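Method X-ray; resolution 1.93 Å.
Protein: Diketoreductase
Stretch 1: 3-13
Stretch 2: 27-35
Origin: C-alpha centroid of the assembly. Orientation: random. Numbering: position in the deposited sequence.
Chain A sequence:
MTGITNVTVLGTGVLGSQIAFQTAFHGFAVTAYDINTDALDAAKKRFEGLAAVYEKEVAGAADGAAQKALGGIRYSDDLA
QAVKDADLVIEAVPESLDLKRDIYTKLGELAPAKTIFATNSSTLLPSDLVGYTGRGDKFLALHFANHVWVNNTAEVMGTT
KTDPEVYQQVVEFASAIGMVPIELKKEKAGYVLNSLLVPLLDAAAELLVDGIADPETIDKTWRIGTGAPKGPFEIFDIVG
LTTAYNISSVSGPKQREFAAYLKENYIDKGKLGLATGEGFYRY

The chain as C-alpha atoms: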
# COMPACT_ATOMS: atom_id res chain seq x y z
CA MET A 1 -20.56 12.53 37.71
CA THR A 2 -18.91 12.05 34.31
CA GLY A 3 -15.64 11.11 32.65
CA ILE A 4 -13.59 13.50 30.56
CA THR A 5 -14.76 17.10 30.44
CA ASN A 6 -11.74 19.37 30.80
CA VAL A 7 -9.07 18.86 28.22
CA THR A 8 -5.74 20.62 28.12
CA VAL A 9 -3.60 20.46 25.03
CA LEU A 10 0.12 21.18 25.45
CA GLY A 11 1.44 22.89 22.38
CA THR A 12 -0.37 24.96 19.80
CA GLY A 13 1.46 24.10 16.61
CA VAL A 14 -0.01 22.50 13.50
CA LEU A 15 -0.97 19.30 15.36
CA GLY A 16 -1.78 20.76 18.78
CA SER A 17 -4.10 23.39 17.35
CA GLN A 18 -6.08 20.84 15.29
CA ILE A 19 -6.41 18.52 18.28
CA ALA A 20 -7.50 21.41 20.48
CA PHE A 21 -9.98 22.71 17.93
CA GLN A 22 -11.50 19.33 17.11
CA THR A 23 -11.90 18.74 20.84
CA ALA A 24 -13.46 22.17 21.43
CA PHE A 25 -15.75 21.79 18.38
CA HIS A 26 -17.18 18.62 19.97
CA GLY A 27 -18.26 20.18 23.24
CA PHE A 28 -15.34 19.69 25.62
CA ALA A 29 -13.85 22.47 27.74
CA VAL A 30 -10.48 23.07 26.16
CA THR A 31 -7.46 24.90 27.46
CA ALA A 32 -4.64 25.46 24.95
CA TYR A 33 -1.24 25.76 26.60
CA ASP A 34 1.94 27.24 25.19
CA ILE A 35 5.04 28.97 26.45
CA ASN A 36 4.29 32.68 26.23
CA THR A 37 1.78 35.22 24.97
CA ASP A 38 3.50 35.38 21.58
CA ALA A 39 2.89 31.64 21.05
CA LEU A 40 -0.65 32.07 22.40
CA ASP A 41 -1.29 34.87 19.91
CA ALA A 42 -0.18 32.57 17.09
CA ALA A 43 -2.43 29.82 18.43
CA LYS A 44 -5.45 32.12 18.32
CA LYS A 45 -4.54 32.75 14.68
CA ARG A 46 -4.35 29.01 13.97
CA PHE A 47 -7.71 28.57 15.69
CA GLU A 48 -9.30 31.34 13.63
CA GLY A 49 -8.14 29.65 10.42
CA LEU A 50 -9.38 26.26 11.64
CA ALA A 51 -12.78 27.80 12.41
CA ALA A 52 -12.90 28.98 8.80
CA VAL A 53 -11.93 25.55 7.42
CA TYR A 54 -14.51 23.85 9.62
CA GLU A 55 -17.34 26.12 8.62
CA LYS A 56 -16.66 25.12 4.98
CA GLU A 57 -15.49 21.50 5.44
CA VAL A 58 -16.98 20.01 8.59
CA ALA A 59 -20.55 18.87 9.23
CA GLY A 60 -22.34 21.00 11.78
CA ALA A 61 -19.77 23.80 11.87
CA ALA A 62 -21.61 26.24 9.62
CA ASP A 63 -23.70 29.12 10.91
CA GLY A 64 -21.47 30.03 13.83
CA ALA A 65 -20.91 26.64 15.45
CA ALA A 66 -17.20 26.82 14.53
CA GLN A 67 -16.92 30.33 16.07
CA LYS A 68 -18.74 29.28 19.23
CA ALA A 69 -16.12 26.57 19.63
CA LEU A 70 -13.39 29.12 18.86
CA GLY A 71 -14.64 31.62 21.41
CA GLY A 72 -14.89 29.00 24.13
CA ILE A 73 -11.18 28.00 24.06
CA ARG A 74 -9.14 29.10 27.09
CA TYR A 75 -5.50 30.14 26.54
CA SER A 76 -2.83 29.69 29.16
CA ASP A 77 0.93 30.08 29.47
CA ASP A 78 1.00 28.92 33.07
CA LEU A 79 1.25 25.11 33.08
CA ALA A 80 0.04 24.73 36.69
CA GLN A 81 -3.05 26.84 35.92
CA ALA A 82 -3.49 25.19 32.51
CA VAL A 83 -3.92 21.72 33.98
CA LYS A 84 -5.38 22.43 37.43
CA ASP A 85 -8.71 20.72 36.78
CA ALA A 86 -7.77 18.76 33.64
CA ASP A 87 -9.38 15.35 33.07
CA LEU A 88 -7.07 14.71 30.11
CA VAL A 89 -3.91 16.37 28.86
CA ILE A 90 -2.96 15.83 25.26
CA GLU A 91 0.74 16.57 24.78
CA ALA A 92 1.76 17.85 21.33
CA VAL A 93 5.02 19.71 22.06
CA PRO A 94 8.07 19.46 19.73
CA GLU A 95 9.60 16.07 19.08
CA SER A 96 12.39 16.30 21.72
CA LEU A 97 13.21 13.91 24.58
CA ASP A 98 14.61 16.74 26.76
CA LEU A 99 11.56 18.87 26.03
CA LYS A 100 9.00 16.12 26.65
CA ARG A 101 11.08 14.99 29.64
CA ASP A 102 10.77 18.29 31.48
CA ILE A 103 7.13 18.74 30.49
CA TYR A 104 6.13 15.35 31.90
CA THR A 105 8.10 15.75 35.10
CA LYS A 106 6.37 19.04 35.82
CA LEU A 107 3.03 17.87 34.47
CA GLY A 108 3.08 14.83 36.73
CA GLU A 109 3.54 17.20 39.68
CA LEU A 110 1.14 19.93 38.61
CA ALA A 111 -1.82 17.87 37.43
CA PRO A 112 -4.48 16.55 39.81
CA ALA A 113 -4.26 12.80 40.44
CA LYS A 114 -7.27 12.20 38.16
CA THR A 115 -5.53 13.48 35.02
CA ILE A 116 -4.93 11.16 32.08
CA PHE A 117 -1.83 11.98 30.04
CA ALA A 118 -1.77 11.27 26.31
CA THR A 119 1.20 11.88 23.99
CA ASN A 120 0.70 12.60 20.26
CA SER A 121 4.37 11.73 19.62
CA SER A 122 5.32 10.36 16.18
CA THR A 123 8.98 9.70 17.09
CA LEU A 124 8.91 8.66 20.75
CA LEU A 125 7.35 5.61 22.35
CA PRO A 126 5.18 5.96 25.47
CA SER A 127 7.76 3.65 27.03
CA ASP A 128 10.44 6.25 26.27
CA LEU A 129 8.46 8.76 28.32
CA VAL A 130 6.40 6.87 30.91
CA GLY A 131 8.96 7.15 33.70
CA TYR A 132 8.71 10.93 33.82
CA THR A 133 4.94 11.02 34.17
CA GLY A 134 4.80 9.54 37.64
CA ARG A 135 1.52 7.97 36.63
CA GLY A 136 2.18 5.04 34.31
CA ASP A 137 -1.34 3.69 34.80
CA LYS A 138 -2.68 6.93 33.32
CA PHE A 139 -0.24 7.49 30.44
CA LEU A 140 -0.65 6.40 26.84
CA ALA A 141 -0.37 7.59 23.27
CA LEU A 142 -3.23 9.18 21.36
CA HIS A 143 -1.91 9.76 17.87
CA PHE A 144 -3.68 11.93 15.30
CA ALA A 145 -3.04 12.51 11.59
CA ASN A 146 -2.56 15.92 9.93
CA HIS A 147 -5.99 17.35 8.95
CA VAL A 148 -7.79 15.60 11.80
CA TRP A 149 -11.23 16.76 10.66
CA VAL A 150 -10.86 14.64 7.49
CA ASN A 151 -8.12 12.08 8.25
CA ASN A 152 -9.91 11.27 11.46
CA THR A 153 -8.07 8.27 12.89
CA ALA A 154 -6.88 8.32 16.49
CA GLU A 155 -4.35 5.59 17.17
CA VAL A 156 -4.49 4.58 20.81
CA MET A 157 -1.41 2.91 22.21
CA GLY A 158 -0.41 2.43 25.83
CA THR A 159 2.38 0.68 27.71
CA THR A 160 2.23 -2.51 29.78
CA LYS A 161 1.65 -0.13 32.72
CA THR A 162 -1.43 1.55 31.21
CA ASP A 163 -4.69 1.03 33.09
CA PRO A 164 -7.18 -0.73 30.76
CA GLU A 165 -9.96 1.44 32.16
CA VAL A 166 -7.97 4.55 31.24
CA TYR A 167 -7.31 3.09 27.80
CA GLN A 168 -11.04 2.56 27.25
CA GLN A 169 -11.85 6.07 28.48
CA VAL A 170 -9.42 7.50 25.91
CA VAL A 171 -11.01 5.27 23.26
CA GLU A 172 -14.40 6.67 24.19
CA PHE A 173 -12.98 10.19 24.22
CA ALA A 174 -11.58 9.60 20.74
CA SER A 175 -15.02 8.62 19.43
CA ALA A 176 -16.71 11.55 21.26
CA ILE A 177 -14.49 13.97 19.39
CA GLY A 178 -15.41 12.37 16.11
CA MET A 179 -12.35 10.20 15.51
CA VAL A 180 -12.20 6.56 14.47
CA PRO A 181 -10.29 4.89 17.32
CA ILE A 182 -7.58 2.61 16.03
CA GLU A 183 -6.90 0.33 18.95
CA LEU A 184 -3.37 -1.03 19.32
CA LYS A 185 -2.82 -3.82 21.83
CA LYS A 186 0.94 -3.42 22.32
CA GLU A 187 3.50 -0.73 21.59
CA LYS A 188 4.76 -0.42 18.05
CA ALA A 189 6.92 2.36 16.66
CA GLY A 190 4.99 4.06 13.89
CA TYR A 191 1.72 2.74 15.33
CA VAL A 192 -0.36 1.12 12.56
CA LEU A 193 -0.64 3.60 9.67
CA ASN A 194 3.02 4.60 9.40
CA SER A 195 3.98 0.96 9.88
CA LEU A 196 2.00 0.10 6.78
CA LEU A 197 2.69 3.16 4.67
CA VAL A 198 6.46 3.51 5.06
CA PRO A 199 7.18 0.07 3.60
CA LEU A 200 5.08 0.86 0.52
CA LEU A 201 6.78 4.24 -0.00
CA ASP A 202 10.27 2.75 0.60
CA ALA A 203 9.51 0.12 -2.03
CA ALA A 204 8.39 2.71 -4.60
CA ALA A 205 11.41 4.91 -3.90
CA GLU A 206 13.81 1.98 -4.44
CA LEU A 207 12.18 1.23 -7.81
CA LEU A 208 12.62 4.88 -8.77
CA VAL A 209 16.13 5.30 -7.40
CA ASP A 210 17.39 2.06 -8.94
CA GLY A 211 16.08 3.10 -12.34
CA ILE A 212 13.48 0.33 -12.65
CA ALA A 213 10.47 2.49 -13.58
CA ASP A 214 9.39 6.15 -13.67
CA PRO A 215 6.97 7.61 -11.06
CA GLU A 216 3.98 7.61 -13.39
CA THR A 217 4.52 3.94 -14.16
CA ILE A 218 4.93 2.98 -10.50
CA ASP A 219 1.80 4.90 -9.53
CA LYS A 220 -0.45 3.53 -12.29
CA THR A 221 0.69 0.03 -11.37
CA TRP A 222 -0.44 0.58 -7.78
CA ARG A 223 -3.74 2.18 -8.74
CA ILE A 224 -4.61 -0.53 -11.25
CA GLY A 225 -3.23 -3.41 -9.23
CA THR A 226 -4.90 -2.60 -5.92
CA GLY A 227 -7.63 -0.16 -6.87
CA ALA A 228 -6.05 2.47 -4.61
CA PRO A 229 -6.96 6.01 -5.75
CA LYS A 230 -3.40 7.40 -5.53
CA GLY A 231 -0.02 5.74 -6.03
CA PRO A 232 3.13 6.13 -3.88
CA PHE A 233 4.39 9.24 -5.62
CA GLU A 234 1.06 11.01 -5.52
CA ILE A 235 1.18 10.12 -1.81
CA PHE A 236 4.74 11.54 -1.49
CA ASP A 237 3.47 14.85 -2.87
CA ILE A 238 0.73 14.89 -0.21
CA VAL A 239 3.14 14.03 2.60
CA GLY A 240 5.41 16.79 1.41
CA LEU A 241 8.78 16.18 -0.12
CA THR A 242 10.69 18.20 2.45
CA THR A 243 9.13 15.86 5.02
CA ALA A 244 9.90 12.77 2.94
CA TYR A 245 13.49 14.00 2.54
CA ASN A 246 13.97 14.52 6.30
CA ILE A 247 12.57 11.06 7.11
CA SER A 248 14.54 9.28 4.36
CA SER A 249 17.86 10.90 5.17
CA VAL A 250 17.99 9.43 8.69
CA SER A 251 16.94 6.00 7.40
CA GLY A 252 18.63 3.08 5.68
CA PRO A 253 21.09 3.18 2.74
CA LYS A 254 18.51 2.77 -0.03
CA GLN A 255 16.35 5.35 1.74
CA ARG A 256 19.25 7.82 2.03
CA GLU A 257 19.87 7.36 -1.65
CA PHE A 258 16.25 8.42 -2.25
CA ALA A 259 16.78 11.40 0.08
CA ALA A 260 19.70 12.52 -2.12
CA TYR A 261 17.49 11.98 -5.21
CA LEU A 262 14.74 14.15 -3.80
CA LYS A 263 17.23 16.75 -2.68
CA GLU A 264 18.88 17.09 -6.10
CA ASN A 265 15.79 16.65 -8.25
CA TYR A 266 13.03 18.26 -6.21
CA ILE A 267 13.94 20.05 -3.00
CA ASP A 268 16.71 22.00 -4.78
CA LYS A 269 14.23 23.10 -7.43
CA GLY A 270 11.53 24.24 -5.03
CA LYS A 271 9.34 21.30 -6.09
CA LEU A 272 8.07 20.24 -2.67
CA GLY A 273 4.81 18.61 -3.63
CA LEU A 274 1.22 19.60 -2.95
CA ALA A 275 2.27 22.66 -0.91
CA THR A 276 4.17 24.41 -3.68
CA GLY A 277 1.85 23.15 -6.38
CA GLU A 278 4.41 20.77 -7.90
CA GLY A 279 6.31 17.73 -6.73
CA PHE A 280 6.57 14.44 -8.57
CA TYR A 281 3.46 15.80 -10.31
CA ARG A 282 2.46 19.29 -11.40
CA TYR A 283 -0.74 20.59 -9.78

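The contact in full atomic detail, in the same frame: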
# COMPACT_ATOMS: atom_id res chain seq x y z
N GLY A 3 -17.04 11.35 32.94
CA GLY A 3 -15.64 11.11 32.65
C GLY A 3 -14.86 12.35 32.26
O GLY A 3 -14.68 13.26 33.07
N ILE A 4 -14.41 12.40 31.01
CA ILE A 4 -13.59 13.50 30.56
C ILE A 4 -14.44 14.70 30.20
O ILE A 4 -15.40 14.60 29.43
CB ILE A 4 -12.73 13.09 29.35
CG1 ILE A 4 -11.86 11.90 29.73
CG2 ILE A 4 -11.87 14.27 28.89
CD1 ILE A 4 -11.11 11.29 28.59
N THR A 5 -14.08 15.85 30.75
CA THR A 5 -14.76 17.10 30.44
C THR A 5 -13.76 18.21 30.14
O THR A 5 -13.92 18.96 29.17
CB THR A 5 -15.67 17.57 31.61
OG1 THR A 5 -16.75 16.65 31.80
CG2 THR A 5 -16.23 18.95 31.32
N ASN A 6 -12.73 18.31 30.97
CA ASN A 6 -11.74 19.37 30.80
C ASN A 6 -10.52 18.79 30.11
O ASN A 6 -9.89 17.85 30.60
CB ASN A 6 -11.30 19.94 32.15
CG ASN A 6 -12.45 20.55 32.93
OD1 ASN A 6 -13.44 21.01 32.36
ND2 ASN A 6 -12.33 20.54 34.26
N VAL A 7 -10.18 19.37 28.98
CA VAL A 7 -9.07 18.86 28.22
C VAL A 7 -8.08 19.97 28.04
O VAL A 7 -8.46 21.07 27.62
CB VAL A 7 -9.53 18.32 26.85
CG1 VAL A 7 -8.33 17.81 26.07
CG2 VAL A 7 -10.55 17.21 27.06
N THR A 8 -6.83 19.70 28.39
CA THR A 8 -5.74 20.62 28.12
C THR A 8 -4.83 20.03 27.07
O THR A 8 -4.44 18.85 27.12
CB THR A 8 -4.91 20.98 29.39
OG1 THR A 8 -5.79 21.58 30.36
CG2 THR A 8 -3.80 21.97 29.06
N VAL A 9 -4.50 20.85 26.09
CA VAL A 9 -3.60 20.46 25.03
C VAL A 9 -2.31 21.25 25.21
O VAL A 9 -2.36 22.47 25.34
CB VAL A 9 -4.23 20.76 23.66
CG1 VAL A 9 -3.24 20.41 22.57
CG2 VAL A 9 -5.51 19.94 23.47
N LEU A 10 -1.18 20.55 25.25
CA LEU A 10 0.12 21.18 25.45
C LEU A 10 0.78 21.37 24.10
O LEU A 10 1.13 20.41 23.41
CB LEU A 10 1.02 20.29 26.30
CG LEU A 10 0.43 19.75 27.60
CD1 LEU A 10 1.54 19.00 28.31
CD2 LEU A 10 -0.11 20.89 28.46
N GLY A 11 0.93 22.63 23.70
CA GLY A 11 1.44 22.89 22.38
C GLY A 11 0.35 23.34 21.43
O GLY A 11 -0.74 22.76 21.40
N THR A 12 0.64 24.35 20.64
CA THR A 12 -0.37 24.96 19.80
C THR A 12 0.09 25.07 18.37
O THR A 12 -0.34 25.97 17.64
CB THR A 12 -0.77 26.34 20.32
OG1 THR A 12 0.38 27.20 20.37
CG2 THR A 12 -1.38 26.21 21.71
N GLY A 13 0.99 24.16 17.99
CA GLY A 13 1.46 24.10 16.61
C GLY A 13 0.43 23.54 15.66
O GLY A 13 -0.76 23.52 15.97
N GLY A 27 -17.55 19.92 22.00
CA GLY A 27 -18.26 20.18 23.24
C GLY A 27 -17.44 20.16 24.50
O GLY A 27 -17.96 20.50 25.57
N PHE A 28 -16.19 19.75 24.42
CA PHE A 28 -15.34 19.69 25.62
C PHE A 28 -14.84 21.07 25.99
O PHE A 28 -14.85 21.99 25.16
CB PHE A 28 -14.17 18.72 25.41
CG PHE A 28 -14.59 17.29 25.26
CD1 PHE A 28 -15.11 16.82 24.06
CD2 PHE A 28 -14.48 16.40 26.33
CE1 PHE A 28 -15.51 15.49 23.93
CE2 PHE A 28 -14.88 15.07 26.20
CZ PHE A 28 -15.39 14.62 24.99
N ALA A 29 -14.44 21.23 27.25
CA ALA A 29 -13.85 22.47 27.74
C ALA A 29 -12.35 22.40 27.56
O ALA A 29 -11.66 21.67 28.28
CB ALA A 29 -14.19 22.67 29.21
N VAL A 30 -11.86 23.17 26.61
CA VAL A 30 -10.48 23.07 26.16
C VAL A 30 -9.65 24.24 26.65
O VAL A 30 -10.06 25.40 26.54
CB VAL A 30 -10.41 22.99 24.62
CG1 VAL A 30 -8.98 23.06 24.11
CG2 VAL A 30 -11.06 21.70 24.15
N THR A 31 -8.48 23.91 27.18
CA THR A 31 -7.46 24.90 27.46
C THR A 31 -6.27 24.61 26.54
O THR A 31 -5.77 23.48 26.50
CB THR A 31 -6.97 24.82 28.91
OG1 THR A 31 -8.07 25.03 29.80
CG2 THR A 31 -5.90 25.86 29.18
N ALA A 32 -5.83 25.61 25.79
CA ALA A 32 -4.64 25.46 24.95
C ALA A 32 -3.46 26.08 25.67
O ALA A 32 -3.50 27.26 26.04
CB ALA A 32 -4.87 26.18 23.62
N TYR A 33 -2.41 25.30 25.87
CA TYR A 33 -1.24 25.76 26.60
C TYR A 33 -0.04 25.96 25.67
O TYR A 33 0.22 25.16 24.76
CB TYR A 33 -0.88 24.81 27.74
CG TYR A 33 0.51 25.11 28.25
CD1 TYR A 33 0.72 26.11 29.19
CD2 TYR A 33 1.61 24.39 27.78
CE1 TYR A 33 2.00 26.40 29.65
CE2 TYR A 33 2.89 24.67 28.23
CZ TYR A 33 3.07 25.67 29.17
OH TYR A 33 4.34 25.94 29.62
N ASP A 34 0.69 27.04 25.90
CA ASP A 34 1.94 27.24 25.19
C ASP A 34 2.80 28.19 26.01
O ASP A 34 2.37 28.67 27.06
CB ASP A 34 1.70 27.72 23.76
CG ASP A 34 2.79 27.25 22.80
OD1 ASP A 34 3.96 27.13 23.21
OD2 ASP A 34 2.48 26.97 21.63
N ILE A 35 4.02 28.46 25.54
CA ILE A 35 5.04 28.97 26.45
C ILE A 35 4.95 30.44 26.79
O ILE A 35 5.37 30.85 27.87
CB ILE A 35 6.47 28.61 25.97
CG1 ILE A 35 6.77 29.27 24.63
CG2 ILE A 35 6.60 27.10 25.86
CD1 ILE A 35 8.16 28.95 24.09
O HOH W 1 3.73 25.43 19.75

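The two stretches run side by side as parallel strands, 6-10 against 29-33. Their axes approach to 4.7 Å and their directions differ by 20°, the gentle twist usual in a sheet. The register is unbroken: Asn6 lies beside Ala29 and Leu10 beside Tyr33, with CA-CA separations of 4.8 and 4.9 Å.

The hydrogen bonds show the parallel pattern, in which each odd-numbered residue of the first strand bridges two residues of the second. Val7 N donates to Ala29 O (2.8 Å, 172°), while Val7 O accepts from Thr31 N (2.9 Å). Val9 repeats the step, with Val9 N to Thr31 O and Tyr33 N to Val9 O both at 2.9 Å. Ala29 N to Thr5 O (3.0 Å) and Gly11 N to Tyr33 O (2.8 Å) complete the ladder. The carbonyls also receive CA-H...O contacts, the shortest being Val30 CA to Val7 O at 3.2 Å.

Side chains alternate between the two faces. On the face carrying Asn6, Thr8 and Leu10, small groups sit in line: Asn6 OD1 is 3.6 Å from Ala29 CB, and Thr8 OG1 is 3.7 Å from Thr31 CB. The bulk comes at the end of the row, where Leu10 CD2 rests 4.0 Å from Tyr33 CD2. Tyr33 is the residue most covered by the opposing stretch, at 74 Å².

Val7, Val9, Val30 and Ala32 share the other face. Beyond the start of the strand, Phe28 points its CA-to-CB bond toward the first stretch, and one side of its ring, the CD2-CE2 side, packs against two neighbouring aliphatic groups: Ile4 CG2 lies 4.1 Å from Phe28 CE2, and Val7 CG2 lies 4.1 Å from Phe28 CD2. The ring edge also meets a carbonyl, with Ile4 O 3.3 Å from Phe28 CE2, a placement that sets the oxygen near the weakly positive ring hydrogens.

At the far end the contact becomes polar. Gly11 has phi/psi of 104/137°, at which a CB would jam against the preceding carbonyl oxygen, so the turn itself calls for glycine. Thr12 then directs its CA-to-CB bond toward the second stretch. Its OG1 donates to Asp34 OD2 at only 2.5 Å, a very short bond, and Thr12 N adds a weak one to the same Asp34 OD2 at 3.4 Å. Water 1 donates to Asp34 OD2 across 2.7 Å. The threonine methyl fills the neighbouring space, with Thr12 CG2 4.0 Å from Ala32 CB and 3.6 Å from Tyr33 O. Asp34 OD1, meanwhile, accepts from Ile35 N at 2.7 Å, so both carboxylate oxygens are engaged.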